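Local coordinates for protein Niban 2 (Homo sapiens, PDB 7CTP) that may suppress apoptosis and promote melanoma cell invasion, here as the part of the longer chain that includes its PH domain, at residues Tyr130-Thr141 with Pro260-Ile268. Sequence-based numbering, arbitrary orientation.
Sequences YLELIGNSLPGT and PQERQRQWI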
ATOM      1  N   TYR A 130       0.777 -23.747   1.337  1.00 22.04           N
ATOM      2  CA  TYR A 130      -0.515 -23.270   0.848  1.00 24.31           C
ATOM      3  C   TYR A 130      -1.664 -24.007   1.521  1.00 23.61           C
ATOM      4  O   TYR A 130      -2.639 -23.391   1.965  1.00 22.72           O
ATOM      5  CB  TYR A 130      -0.587 -23.435  -0.664  1.00 20.34           C
ATOM      6  CG  TYR A 130      -1.954 -23.198  -1.244  1.00 20.93           C
ATOM      7  CD1 TYR A 130      -2.491 -21.908  -1.323  1.00 22.90           C
ATOM      8  CD2 TYR A 130      -2.720 -24.262  -1.708  1.00 21.98           C
ATOM      9  CE1 TYR A 130      -3.761 -21.695  -1.860  1.00 21.54           C
ATOM     10  CE2 TYR A 130      -3.980 -24.064  -2.234  1.00 27.43           C
ATOM     11  CZ  TYR A 130      -4.496 -22.778  -2.308  1.00 21.70           C
ATOM     12  OH  TYR A 130      -5.751 -22.603  -2.836  1.00 25.18           O
ATOM     13  N   LEU A 131      -1.566 -25.334   1.602  1.00 22.82           N
ATOM     14  CA  LEU A 131      -2.614 -26.115   2.252  1.00 19.34           C
ATOM     15  C   LEU A 131      -2.733 -25.767   3.727  1.00 19.28           C
ATOM     16  O   LEU A 131      -3.833 -25.804   4.283  1.00 26.49           O
ATOM     17  CB  LEU A 131      -2.339 -27.614   2.080  1.00 21.89           C
ATOM     18  CG  LEU A 131      -2.427 -28.140   0.641  1.00 28.61           C
ATOM     19  CD1 LEU A 131      -2.108 -29.621   0.637  1.00 29.37           C
ATOM     20  CD2 LEU A 131      -3.794 -27.883   0.033  1.00 29.05           C
ATOM     21  N   GLU A 132      -1.618 -25.427   4.374  1.00 21.00           N
ATOM     22  CA  GLU A 132      -1.676 -24.998   5.765  1.00 20.61           C
ATOM     23  C   GLU A 132      -2.421 -23.674   5.893  1.00 29.15           C
ATOM     24  O   GLU A 132      -3.231 -23.489   6.811  1.00 27.59           O
ATOM     25  CB  GLU A 132      -0.261 -24.888   6.332  1.00 26.68           C
ATOM     26  CG  GLU A 132      -0.210 -24.474   7.789  1.00 30.44           C
ATOM     27  CD  GLU A 132       1.190 -24.488   8.362  1.00 33.26           C
ATOM     28  OE1 GLU A 132       1.465 -23.613   9.214  1.00 30.39           O
ATOM     29  OE2 GLU A 132       2.001 -25.374   7.976  1.00 26.18           O
ATOM     30  N   LEU A 133      -2.190 -22.766   4.946  1.00 24.79           N
ATOM     31  CA  LEU A 133      -2.816 -21.445   4.986  1.00 23.30           C
ATOM     32  C   LEU A 133      -4.327 -21.530   4.796  1.00 28.79           C
ATOM     33  O   LEU A 133      -5.076 -20.789   5.444  1.00 25.98           O
ATOM     34  CB  LEU A 133      -2.176 -20.550   3.924  1.00 23.47           C
ATOM     35  CG  LEU A 133      -2.655 -19.107   3.779  1.00 25.19           C
ATOM     36  CD1 LEU A 133      -2.544 -18.389   5.108  1.00 29.09           C
ATOM     37  CD2 LEU A 133      -1.808 -18.416   2.715  1.00 27.72           C
ATOM     38  N   ILE A 134      -4.806 -22.430   3.926  1.00 23.24           N
ATOM     39  CA  ILE A 134      -6.249 -22.563   3.715  1.00 23.58           C
ATOM     40  C   ILE A 134      -6.879 -23.640   4.588  1.00 27.85           C
ATOM     41  O   ILE A 134      -8.100 -23.839   4.522  1.00 24.90           O
ATOM     42  CB  ILE A 134      -6.601 -22.856   2.243  1.00 23.98           C
ATOM     43  CG1 ILE A 134      -6.053 -24.223   1.808  1.00 26.57           C
ATOM     44  CG2 ILE A 134      -6.087 -21.744   1.338  1.00 28.43           C
ATOM     45  CD1 ILE A 134      -6.632 -24.729   0.496  1.00 30.35           C
ATOM     46  N   GLY A 135      -6.094 -24.308   5.434  1.00 24.68           N
ATOM     47  CA  GLY A 135      -6.598 -25.485   6.125  1.00 23.25           C
ATOM     48  C   GLY A 135      -7.757 -25.204   7.064  1.00 25.17           C
ATOM     49  O   GLY A 135      -8.627 -26.060   7.262  1.00 29.31           O
ATOM     50  N   ASN A 136      -7.779 -24.017   7.673  1.00 24.67           N
ATOM     51  CA  ASN A 136      -8.836 -23.665   8.617  1.00 29.00           C
ATOM     52  C   ASN A 136      -9.790 -22.625   8.046  1.00 30.56           C
ATOM     53  O   ASN A 136     -10.435 -21.885   8.793  1.00 31.43           O
ATOM     54  CB  ASN A 136      -8.230 -23.189   9.938  1.00 27.90           C
ATOM     55  CG  ASN A 136      -7.506 -24.308  10.662  1.00 31.16           C
ATOM     56  OD1 ASN A 136      -8.136 -25.185  11.260  1.00 33.46           O
ATOM     57  ND2 ASN A 136      -6.182 -24.297  10.590  1.00 28.26           N
ATOM     58  N   SER A 137      -9.889 -22.566   6.719  1.00 30.16           N
ATOM     59  CA  SER A 137     -10.825 -21.638   6.097  1.00 32.25           C
ATOM     60  C   SER A 137     -12.268 -22.056   6.337  1.00 30.84           C
ATOM     61  O   SER A 137     -13.168 -21.221   6.257  1.00 31.01           O
ATOM     62  CB  SER A 137     -10.542 -21.520   4.602  1.00 28.13           C
ATOM     63  OG  SER A 137     -10.553 -22.787   3.972  1.00 34.64           O
ATOM     64  N   LEU A 138     -12.505 -23.335   6.627  1.00 31.60           N
ATOM     65  CA  LEU A 138     -13.806 -23.800   7.054  1.00 33.05           C
ATOM     66  C   LEU A 138     -13.678 -24.425   8.438  1.00 34.95           C
ATOM     67  O   LEU A 138     -12.636 -25.012   8.753  1.00 37.99           O
ATOM     68  CB  LEU A 138     -14.381 -24.808   6.047  1.00 35.77           C
ATOM     69  CG  LEU A 138     -14.557 -24.209   4.644  1.00 30.58           C
ATOM     70  CD1 LEU A 138     -14.777 -25.284   3.582  1.00 30.08           C
ATOM     71  CD2 LEU A 138     -15.707 -23.182   4.633  1.00 31.77           C
ATOM     72  N   PRO A 139     -14.683 -24.286   9.296  1.00 39.92           N
ATOM     73  CA  PRO A 139     -14.499 -24.630  10.709  1.00 39.09           C
ATOM     74  C   PRO A 139     -14.546 -26.129  10.953  1.00 44.34           C
ATOM     75  O   PRO A 139     -15.076 -26.906  10.156  1.00 41.43           O
ATOM     76  CB  PRO A 139     -15.683 -23.938  11.391  1.00 34.57           C
ATOM     77  CG  PRO A 139     -16.748 -23.999  10.354  1.00 35.52           C
ATOM     78  CD  PRO A 139     -16.042 -23.770   9.036  1.00 45.71           C
ATOM     79  N   GLY A 140     -13.977 -26.517  12.095  1.00 42.14           N
ATOM     80  CA  GLY A 140     -14.076 -27.875  12.594  1.00 49.70           C
ATOM     81  C   GLY A 140     -13.179 -28.885  11.920  1.00 46.19           C
ATOM     82  O   GLY A 140     -13.364 -30.092  12.125  1.00 44.62           O
ATOM     83  N   THR A 141     -12.199 -28.426  11.137  1.00 55.79           N
ATOM     84  CA  THR A 141     -11.406 -29.331  10.313  1.00 47.86           C
ATOM     85  C   THR A 141     -10.641 -30.341  11.150  1.00 49.69           C
ATOM     86  O   THR A 141     -10.578 -31.527  10.806  1.00 48.66           O
ATOM     87  CB  THR A 141     -10.430 -28.535   9.459  1.00 44.80           C
ATOM     88  OG1 THR A 141     -11.112 -27.408   8.893  1.00 46.34           O
ATOM     89  CG2 THR A 141      -9.902 -29.414   8.364  1.00 45.03           C
ATOM     90  N   PRO A 260     -12.234 -32.621   3.253  1.00 32.36           N
ATOM     91  CA  PRO A 260     -11.915 -31.258   3.723  1.00 28.23           C
ATOM     92  C   PRO A 260     -11.245 -30.374   2.686  1.00 31.24           C
ATOM     93  O   PRO A 260     -11.622 -29.204   2.562  1.00 30.14           O
ATOM     94  CB  PRO A 260     -10.992 -31.517   4.921  1.00 32.02           C
ATOM     95  CG  PRO A 260     -11.469 -32.823   5.456  1.00 27.84           C
ATOM     96  CD  PRO A 260     -11.815 -33.639   4.239  1.00 29.82           C
ATOM     97  N   GLN A 261     -10.274 -30.892   1.928  1.00 33.02           N
ATOM     98  CA  GLN A 261      -9.595 -30.029   0.965  1.00 31.55           C
ATOM     99  C   GLN A 261     -10.480 -29.736  -0.241  1.00 34.75           C
ATOM    100  O   GLN A 261     -10.382 -28.649  -0.832  1.00 29.96           O
ATOM    101  CB  GLN A 261      -8.257 -30.644   0.561  1.00 35.56           C
ATOM    102  CG  GLN A 261      -7.253 -30.612   1.722  1.00 37.04           C
ATOM    103  CD  GLN A 261      -5.905 -31.224   1.403  1.00 39.72           C
ATOM    104  OE1 GLN A 261      -5.575 -31.462   0.242  1.00 32.49           O
ATOM    105  NE2 GLN A 261      -5.113 -31.483   2.441  1.00 35.65           N
ATOM    106  N   GLU A 262     -11.382 -30.659  -0.591  1.00 28.48           N
ATOM    107  CA  GLU A 262     -12.331 -30.382  -1.666  1.00 31.16           C
ATOM    108  C   GLU A 262     -13.331 -29.305  -1.254  1.00 31.17           C
ATOM    109  O   GLU A 262     -13.658 -28.414  -2.049  1.00 31.98           O
ATOM    110  CB  GLU A 262     -13.052 -31.660  -2.080  1.00 40.08           C
ATOM    111  CG  GLU A 262     -14.181 -31.475  -3.110  1.00 48.94           C
ATOM    112  CD  GLU A 262     -13.745 -30.781  -4.408  1.00 67.14           C
ATOM    113  OE1 GLU A 262     -12.527 -30.662  -4.676  1.00 60.84           O
ATOM    114  OE2 GLU A 262     -14.642 -30.365  -5.177  1.00 59.43           O
ATOM    115  N   ARG A 263     -13.820 -29.368  -0.015  1.00 29.83           N
ATOM    116  CA  ARG A 263     -14.705 -28.318   0.478  1.00 26.95           C
ATOM    117  C   ARG A 263     -13.985 -26.974   0.518  1.00 30.63           C
ATOM    118  O   ARG A 263     -14.570 -25.933   0.182  1.00 25.68           O
ATOM    119  CB  ARG A 263     -15.236 -28.701   1.859  1.00 26.64           C
ATOM    120  CG  ARG A 263     -16.229 -29.876   1.825  1.00 29.79           C
ATOM    121  CD  ARG A 263     -16.690 -30.255   3.223  1.00 29.07           C
ATOM    122  NE  ARG A 263     -17.451 -29.170   3.837  1.00 40.72           N
ATOM    123  CZ  ARG A 263     -17.115 -28.571   4.974  1.00 51.79           C
ATOM    124  NH1 ARG A 263     -17.864 -27.584   5.455  1.00 44.17           N
ATOM    125  NH2 ARG A 263     -16.029 -28.967   5.631  1.00 57.55           N
ATOM    126  N   GLN A 264     -12.704 -26.981   0.905  1.00 27.00           N
ATOM    127  CA  GLN A 264     -11.915 -25.747   0.918  1.00 26.66           C
ATOM    128  C   GLN A 264     -11.829 -25.139  -0.476  1.00 24.63           C
ATOM    129  O   GLN A 264     -11.960 -23.917  -0.637  1.00 28.90           O
ATOM    130  CB  GLN A 264     -10.509 -26.014   1.479  1.00 26.46           C
ATOM    131  CG  GLN A 264     -10.470 -26.282   2.981  1.00 26.17           C
ATOM    132  CD  GLN A 264      -9.218 -27.051   3.425  1.00 27.50           C
ATOM    133  OE1 GLN A 264      -8.211 -27.100   2.716  1.00 29.30           O
ATOM    134  NE2 GLN A 264      -9.293 -27.658   4.603  1.00 33.41           N
ATOM    135  N   ARG A 265     -11.659 -25.981  -1.501  1.00 27.62           N
ATOM    136  CA  ARG A 265     -11.547 -25.485  -2.871  1.00 29.52           C
ATOM    137  C   ARG A 265     -12.875 -24.920  -3.373  1.00 32.89           C
ATOM    138  O   ARG A 265     -12.897 -23.919  -4.101  1.00 29.06           O
ATOM    139  CB  ARG A 265     -11.056 -26.601  -3.792  1.00 37.30           C
ATOM    140  CG  ARG A 265     -10.735 -26.142  -5.209  1.00 59.67           C
ATOM    141  CD  ARG A 265     -11.218 -27.148  -6.245  1.00 61.93           C
ATOM    142  NE  ARG A 265     -12.664 -27.060  -6.435  1.00 75.28           N
ATOM    143  CZ  ARG A 265     -13.291 -27.340  -7.573  1.00 75.08           C
ATOM    144  NH1 ARG A 265     -14.608 -27.234  -7.654  1.00 73.87           N
ATOM    145  NH2 ARG A 265     -12.604 -27.714  -8.638  1.00 76.34           N
ATOM    146  N   GLN A 266     -13.990 -25.553  -3.003  1.00 25.93           N
ATOM    147  CA  GLN A 266     -15.289 -25.020  -3.393  1.00 26.74           C
ATOM    148  C   GLN A 266     -15.522 -23.653  -2.774  1.00 22.23           C
ATOM    149  O   GLN A 266     -16.061 -22.749  -3.429  1.00 25.39           O
ATOM    150  CB  GLN A 266     -16.400 -25.985  -2.992  1.00 28.29           C
ATOM    151  CG  GLN A 266     -16.352 -27.270  -3.765  1.00 37.83           C
ATOM    152  CD  GLN A 266     -17.319 -28.285  -3.224  1.00 37.92           C
ATOM    153  OE1 GLN A 266     -16.953 -29.431  -2.970  1.00 39.45           O
ATOM    154  NE2 GLN A 266     -18.563 -27.868  -3.034  1.00 34.55           N
ATOM    155  N   TRP A 267     -15.116 -23.468  -1.516  1.00 20.06           N
ATOM    156  CA  TRP A 267     -15.308 -22.159  -0.900  1.00 23.29           C
ATOM    157  C   TRP A 267     -14.481 -21.092  -1.616  1.00 25.57           C
ATOM    158  O   TRP A 267     -14.947 -19.961  -1.813  1.00 24.36           O
ATOM    159  CB  TRP A 267     -14.970 -22.182   0.591  1.00 24.56           C
ATOM    160  CG  TRP A 267     -14.921 -20.783   1.093  1.00 24.54           C
ATOM    161  CD1 TRP A 267     -13.806 -20.057   1.396  1.00 24.27           C
ATOM    162  CD2 TRP A 267     -16.030 -19.895   1.242  1.00 25.08           C
ATOM    163  NE1 TRP A 267     -14.155 -18.780   1.757  1.00 24.01           N
ATOM    164  CE2 TRP A 267     -15.517 -18.652   1.674  1.00 24.76           C
ATOM    165  CE3 TRP A 267     -17.411 -20.034   1.072  1.00 26.47           C
ATOM    166  CZ2 TRP A 267     -16.336 -17.552   1.941  1.00 27.88           C
ATOM    167  CZ3 TRP A 267     -18.230 -18.936   1.343  1.00 23.04           C
ATOM    168  CH2 TRP A 267     -17.688 -17.711   1.769  1.00 22.99           C
ATOM    169  N   ILE A 268     -13.254 -21.439  -2.024  1.00 23.88           N
ATOM    170  CA  ILE A 268     -12.414 -20.488  -2.753  1.00 21.75           C
ATOM    171  C   ILE A 268     -13.096 -20.059  -4.045  1.00 23.61           C
ATOM    172  O   ILE A 268     -13.070 -18.878  -4.418  1.00 23.67           O
ATOM    173  CB  ILE A 268     -11.021 -21.098  -3.016  1.00 20.91           C
ATOM    174  CG1 ILE A 268     -10.227 -21.192  -1.708  1.00 26.20           C
ATOM    175  CG2 ILE A 268     -10.265 -20.264  -4.064  1.00 28.39           C
ATOM    176  CD1 ILE A 268      -9.142 -22.265  -1.721  1.00 28.33           C
TER
HETATM  177  O   HOH W   1      -5.715 -27.781   3.731  1.00 24.04           O
HETATM  178  O   HOH W   2     -11.029 -22.262   1.441  1.00 32.22           O
HETATM  179  O   HOH W   3     -16.631 -27.120   7.827  1.00 46.80           O
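Ile134 O, gripped by the amide and the hydroxyl of Ser137, lies against Gln264 CD across the contact at 3.6 Å. The hydroxyl bond is the shorter, 2.7 Å from Ser137 OG to Ile134 O, with OG in the plane of the carbonyl. It can form because OG stands between the backbone N and the carbonyl carbon of its own residue (chi1 55°); a short polar side chain suits this type I beta turn, running from Ile134 to Ser137. The same OG accepts a hydrogen bond from a water that also donates to Gln264 O, so the turn and the helix are joined through solvent. A second water donates to Leu131 O and, at 2.8 Å, to Gln264 OE1. Glutamine suits position Gln264 because its extended chain carries the amide over the turn while Gln264 CG packs 3.6 Å from Ser137 OG. With an alanine in place of Gln264, the water on Leu131 O would probably lose its second anchor and a gap would open beside Ile134 and Ser137. Leu138 supplies much of the apolar contact: CD1 reaches Arg263 O at 3.5 Å and lies over the rim of one face of the Arg263 guanidinium, and CD2 meets Trp267 CB. Arg263, long enough to reach past this leucine, uses NH1 both for a water held by Pro139 O and for Gly253 O. Farther along, branched Ile268 places CD1 4.2 Å from Ile134 CD1 and also near Tyr130 OH, which is hydrogen-bonded with Tyr170 and His168. Segments 130-134 and 260-268, from helix 127-134 of the PH domain and the start of long helix 260-337, lie at 74°, axes 11.3 Å apart, joined largely by the loop after the former; strand 157-162 packs against Tyr130 and Ile134, while helix 232-252 meets Leu138 and Trp267.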